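Local coordinates for foldase protein PrsA (Streptococcus pneumoniae, PDB 5TVL) that is predicted to assist the folding of secreted proteins outside the cell membrane and belongs to the peptidyl-prolyl cis-trans isomerases, at residues Gln123-Asn128 against Gln149-Asn154. Sequence-based numbering, arbitrary orientation.
Sequences QIIRLN and QLAKDN
Ile125 carries this contact, reaching from strand 123-127 onto residues 149-154, the last part of helix 147-154, whose axis there runs at 28° to the strand and 8.1 Å from it. Its CG1 lies anti to the carbonyl carbon (chi1 -52°), and the extended chi2 of 177° pushes CD1 onto the helix backbone, 3.7 Å from Ala151 N. On one side of that methyl sits Leu150 CB, 4.0 Å from Ile125 CD1; further back along the same branch, Ile125 CG1 meets Ala151 CB at 3.9 Å. Ala151 is where the backbones come nearest, Ile125 CA lying 5.3 Å from Ala151 CA.

Toward the helix C-terminus the fit loosens. The second branch of Ile125, CG2, stays 4.5 Å from Asn154 CB, and Leu127 brings just CD2 within 4.1 Å of Asn154 O. Val136 of helix 130-139 packs on Asn154, and Ala133 on Leu127, though Asn154 stays partly open to solvent. Lys152, Asp153 and Gln149 line the outer, solvent side of the helix.

Here a helix of the parvulin-type PpiC domain packs on the antiparallel sheet, in which strand 207-216 pairs with Ile125 through the backbone. No hydrogen bond links the two segments, so the direct contact rests on van der Waals packing, centred on Ile125, with a looser polar margin at Asn154.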
ATOM      1  N   GLN A 123      10.071 -21.515 -11.990  1.00 64.17           N
ATOM      2  CA  GLN A 123      10.349 -20.880 -13.272  1.00 65.71           C
ATOM      3  C   GLN A 123       9.070 -20.230 -13.782  1.00 61.76           C
ATOM      4  O   GLN A 123       8.026 -20.882 -13.825  1.00 58.12           O
ATOM      5  CB  GLN A 123      10.867 -21.909 -14.275  1.00 72.39           C
ATOM      6  CG  GLN A 123      12.188 -22.548 -13.869  1.00 76.25           C
ATOM      7  CD  GLN A 123      12.540 -23.757 -14.711  1.00 81.01           C
ATOM      8  OE1 GLN A 123      12.311 -23.775 -15.921  1.00 89.01           O
ATOM      9  NE2 GLN A 123      13.108 -24.776 -14.077  1.00 82.46           N
ATOM     10  N   ILE A 124       9.155 -18.952 -14.155  1.00 62.53           N
ATOM     11  CA  ILE A 124       7.994 -18.189 -14.632  1.00 63.01           C
ATOM     12  C   ILE A 124       8.177 -17.770 -16.088  1.00 62.83           C
ATOM     13  O   ILE A 124       9.304 -17.641 -16.565  1.00 67.58           O
ATOM     14  CB  ILE A 124       7.684 -16.951 -13.747  1.00 67.06           C
ATOM     15  CG1 ILE A 124       8.865 -15.970 -13.684  1.00 74.34           C
ATOM     16  CG2 ILE A 124       7.303 -17.389 -12.338  1.00 68.41           C
ATOM     17  CD1 ILE A 124       8.518 -14.649 -13.025  1.00 78.06           C
ATOM     18  N   ILE A 125       7.055 -17.576 -16.782  1.00 64.90           N
ATOM     19  CA  ILE A 125       7.035 -17.075 -18.164  1.00 67.15           C
ATOM     20  C   ILE A 125       5.963 -15.982 -18.274  1.00 67.70           C
ATOM     21  O   ILE A 125       4.771 -16.287 -18.362  1.00 67.26           O
ATOM     22  CB  ILE A 125       6.752 -18.205 -19.193  1.00 65.61           C
ATOM     23  CG1 ILE A 125       7.715 -19.381 -18.989  1.00 68.09           C
ATOM     24  CG2 ILE A 125       6.864 -17.679 -20.625  1.00 65.49           C
ATOM     25  CD1 ILE A 125       7.476 -20.560 -19.909  1.00 71.39           C
ATOM     26  N   ARG A 126       6.389 -14.718 -18.262  1.00 68.42           N
ATOM     27  CA  ARG A 126       5.476 -13.580 -18.446  1.00 64.36           C
ATOM     28  C   ARG A 126       5.210 -13.341 -19.939  1.00 62.19           C
ATOM     29  O   ARG A 126       6.122 -13.450 -20.761  1.00 61.04           O
ATOM     30  CB  ARG A 126       6.046 -12.316 -17.800  1.00 67.60           C
ATOM     31  CG  ARG A 126       5.030 -11.196 -17.633  1.00 72.95           C
ATOM     32  CD  ARG A 126       5.617 -10.017 -16.870  1.00 74.31           C
ATOM     33  NE  ARG A 126       6.638  -9.307 -17.640  1.00 72.70           N
ATOM     34  CZ  ARG A 126       7.325  -8.249 -17.208  1.00 76.70           C
ATOM     35  NH1 ARG A 126       7.118  -7.744 -15.991  1.00 80.34           N
ATOM     36  NH2 ARG A 126       8.233  -7.686 -18.002  1.00 83.47           N
ATOM     37  N   LEU A 127       3.962 -13.014 -20.275  1.00 60.62           N
ATOM     38  CA  LEU A 127       3.519 -12.835 -21.663  1.00 61.94           C
ATOM     39  C   LEU A 127       2.590 -11.625 -21.795  1.00 63.61           C
ATOM     40  O   LEU A 127       1.868 -11.279 -20.855  1.00 58.61           O
ATOM     41  CB  LEU A 127       2.798 -14.097 -22.138  1.00 63.78           C
ATOM     42  CG  LEU A 127       3.706 -15.304 -22.433  1.00 67.07           C
ATOM     43  CD1 LEU A 127       3.207 -16.567 -21.741  1.00 67.14           C
ATOM     44  CD2 LEU A 127       3.870 -15.522 -23.931  1.00 72.00           C
ATOM     45  N   ASN A 128       2.615 -10.991 -22.968  1.00 67.54           N
ATOM     46  CA  ASN A 128       1.784  -9.816 -23.253  1.00 69.36           C
ATOM     47  C   ASN A 128       0.411 -10.205 -23.789  1.00 70.28           C
ATOM     48  O   ASN A 128      -0.592  -9.635 -23.373  1.00 75.02           O
ATOM     49  CB  ASN A 128       2.486  -8.880 -24.244  1.00 75.49           C
ATOM     50  CG  ASN A 128       3.739  -8.252 -23.661  1.00 77.75           C
ATOM     51  OD1 ASN A 128       4.431  -8.867 -22.849  1.00 79.74           O
ATOM     52  ND2 ASN A 128       4.033  -7.020 -24.064  1.00 82.46           N
ATOM     53  N   GLN A 149      13.715 -23.535 -21.680  1.00101.49           N
ATOM     54  CA  GLN A 149      13.753 -23.146 -23.098  1.00104.17           C
ATOM     55  C   GLN A 149      12.523 -22.327 -23.490  1.00 98.40           C
ATOM     56  O   GLN A 149      12.643 -21.309 -24.176  1.00 98.85           O
ATOM     57  CB  GLN A 149      13.851 -24.385 -23.997  1.00106.73           C
ATOM     58  CG  GLN A 149      14.253 -24.109 -25.444  1.00101.75           C
ATOM     59  CD  GLN A 149      15.722 -23.751 -25.618  1.00 98.35           C
ATOM     60  OE1 GLN A 149      16.483 -23.669 -24.651  1.00 90.96           O
ATOM     61  NE2 GLN A 149      16.129 -23.538 -26.867  1.00103.02           N
ATOM     62  N   LEU A 150      11.349 -22.782 -23.057  1.00101.25           N
ATOM     63  CA  LEU A 150      10.095 -22.062 -23.308  1.00105.26           C
ATOM     64  C   LEU A 150      10.073 -20.680 -22.643  1.00 99.52           C
ATOM     65  O   LEU A 150       9.429 -19.761 -23.152  1.00 93.95           O
ATOM     66  CB  LEU A 150       8.890 -22.896 -22.856  1.00104.79           C
ATOM     67  CG  LEU A 150       8.644 -24.191 -23.642  1.00108.33           C
ATOM     68  CD1 LEU A 150       7.652 -25.083 -22.909  1.00115.98           C
ATOM     69  CD2 LEU A 150       8.158 -23.902 -25.056  1.00109.24           C
ATOM     70  N   ALA A 151      10.773 -20.544 -21.515  1.00 96.28           N
ATOM     71  CA  ALA A 151      11.012 -19.238 -20.896  1.00 95.80           C
ATOM     72  C   ALA A 151      11.980 -18.404 -21.738  1.00 97.78           C
ATOM     73  O   ALA A 151      11.671 -17.269 -22.092  1.00 98.94           O
ATOM     74  CB  ALA A 151      11.548 -19.406 -19.480  1.00 94.23           C
ATOM     75  N   LYS A 152      13.139 -18.982 -22.063  1.00 94.98           N
ATOM     76  CA  LYS A 152      14.185 -18.290 -22.841  1.00 96.25           C
ATOM     77  C   LYS A 152      13.709 -17.727 -24.188  1.00 92.35           C
ATOM     78  O   LYS A 152      14.133 -16.643 -24.591  1.00 89.72           O
ATOM     79  CB  LYS A 152      15.398 -19.209 -23.065  1.00103.32           C
ATOM     80  CG  LYS A 152      16.323 -19.324 -21.862  1.00107.95           C
ATOM     81  CD  LYS A 152      17.322 -20.458 -22.034  1.00111.78           C
ATOM     82  CE  LYS A 152      18.210 -20.615 -20.810  1.00114.63           C
ATOM     83  NZ  LYS A 152      19.146 -21.767 -20.942  1.00116.61           N
ATOM     84  N   ASP A 153      12.831 -18.459 -24.871  1.00 90.63           N
ATOM     85  CA  ASP A 153      12.301 -18.031 -26.171  1.00 95.96           C
ATOM     86  C   ASP A 153      11.162 -17.011 -26.046  1.00 97.37           C
ATOM     87  O   ASP A 153      11.149 -16.011 -26.768  1.00102.47           O
ATOM     88  CB  ASP A 153      11.812 -19.243 -26.980  1.00 96.31           C
ATOM     89  CG  ASP A 153      12.920 -20.253 -27.268  1.00 94.96           C
ATOM     90  OD1 ASP A 153      14.096 -19.852 -27.415  1.00 92.64           O
ATOM     91  OD2 ASP A 153      12.610 -21.459 -27.355  1.00 95.64           O
ATOM     92  N   ASN A 154      10.227 -17.261 -25.128  1.00 96.14           N
ATOM     93  CA  ASN A 154       8.934 -16.554 -25.092  1.00 90.33           C
ATOM     94  C   ASN A 154       8.735 -15.521 -23.971  1.00 85.70           C
ATOM     95  O   ASN A 154       7.885 -14.637 -24.108  1.00 86.28           O
ATOM     96  CB  ASN A 154       7.799 -17.582 -25.014  1.00 89.06           C
ATOM     97  CG  ASN A 154       7.924 -18.673 -26.067  1.00 88.36           C
ATOM     98  OD1 ASN A 154       8.304 -18.406 -27.208  1.00 95.63           O
ATOM     99  ND2 ASN A 154       7.606 -19.908 -25.689  1.00 84.27           N
TER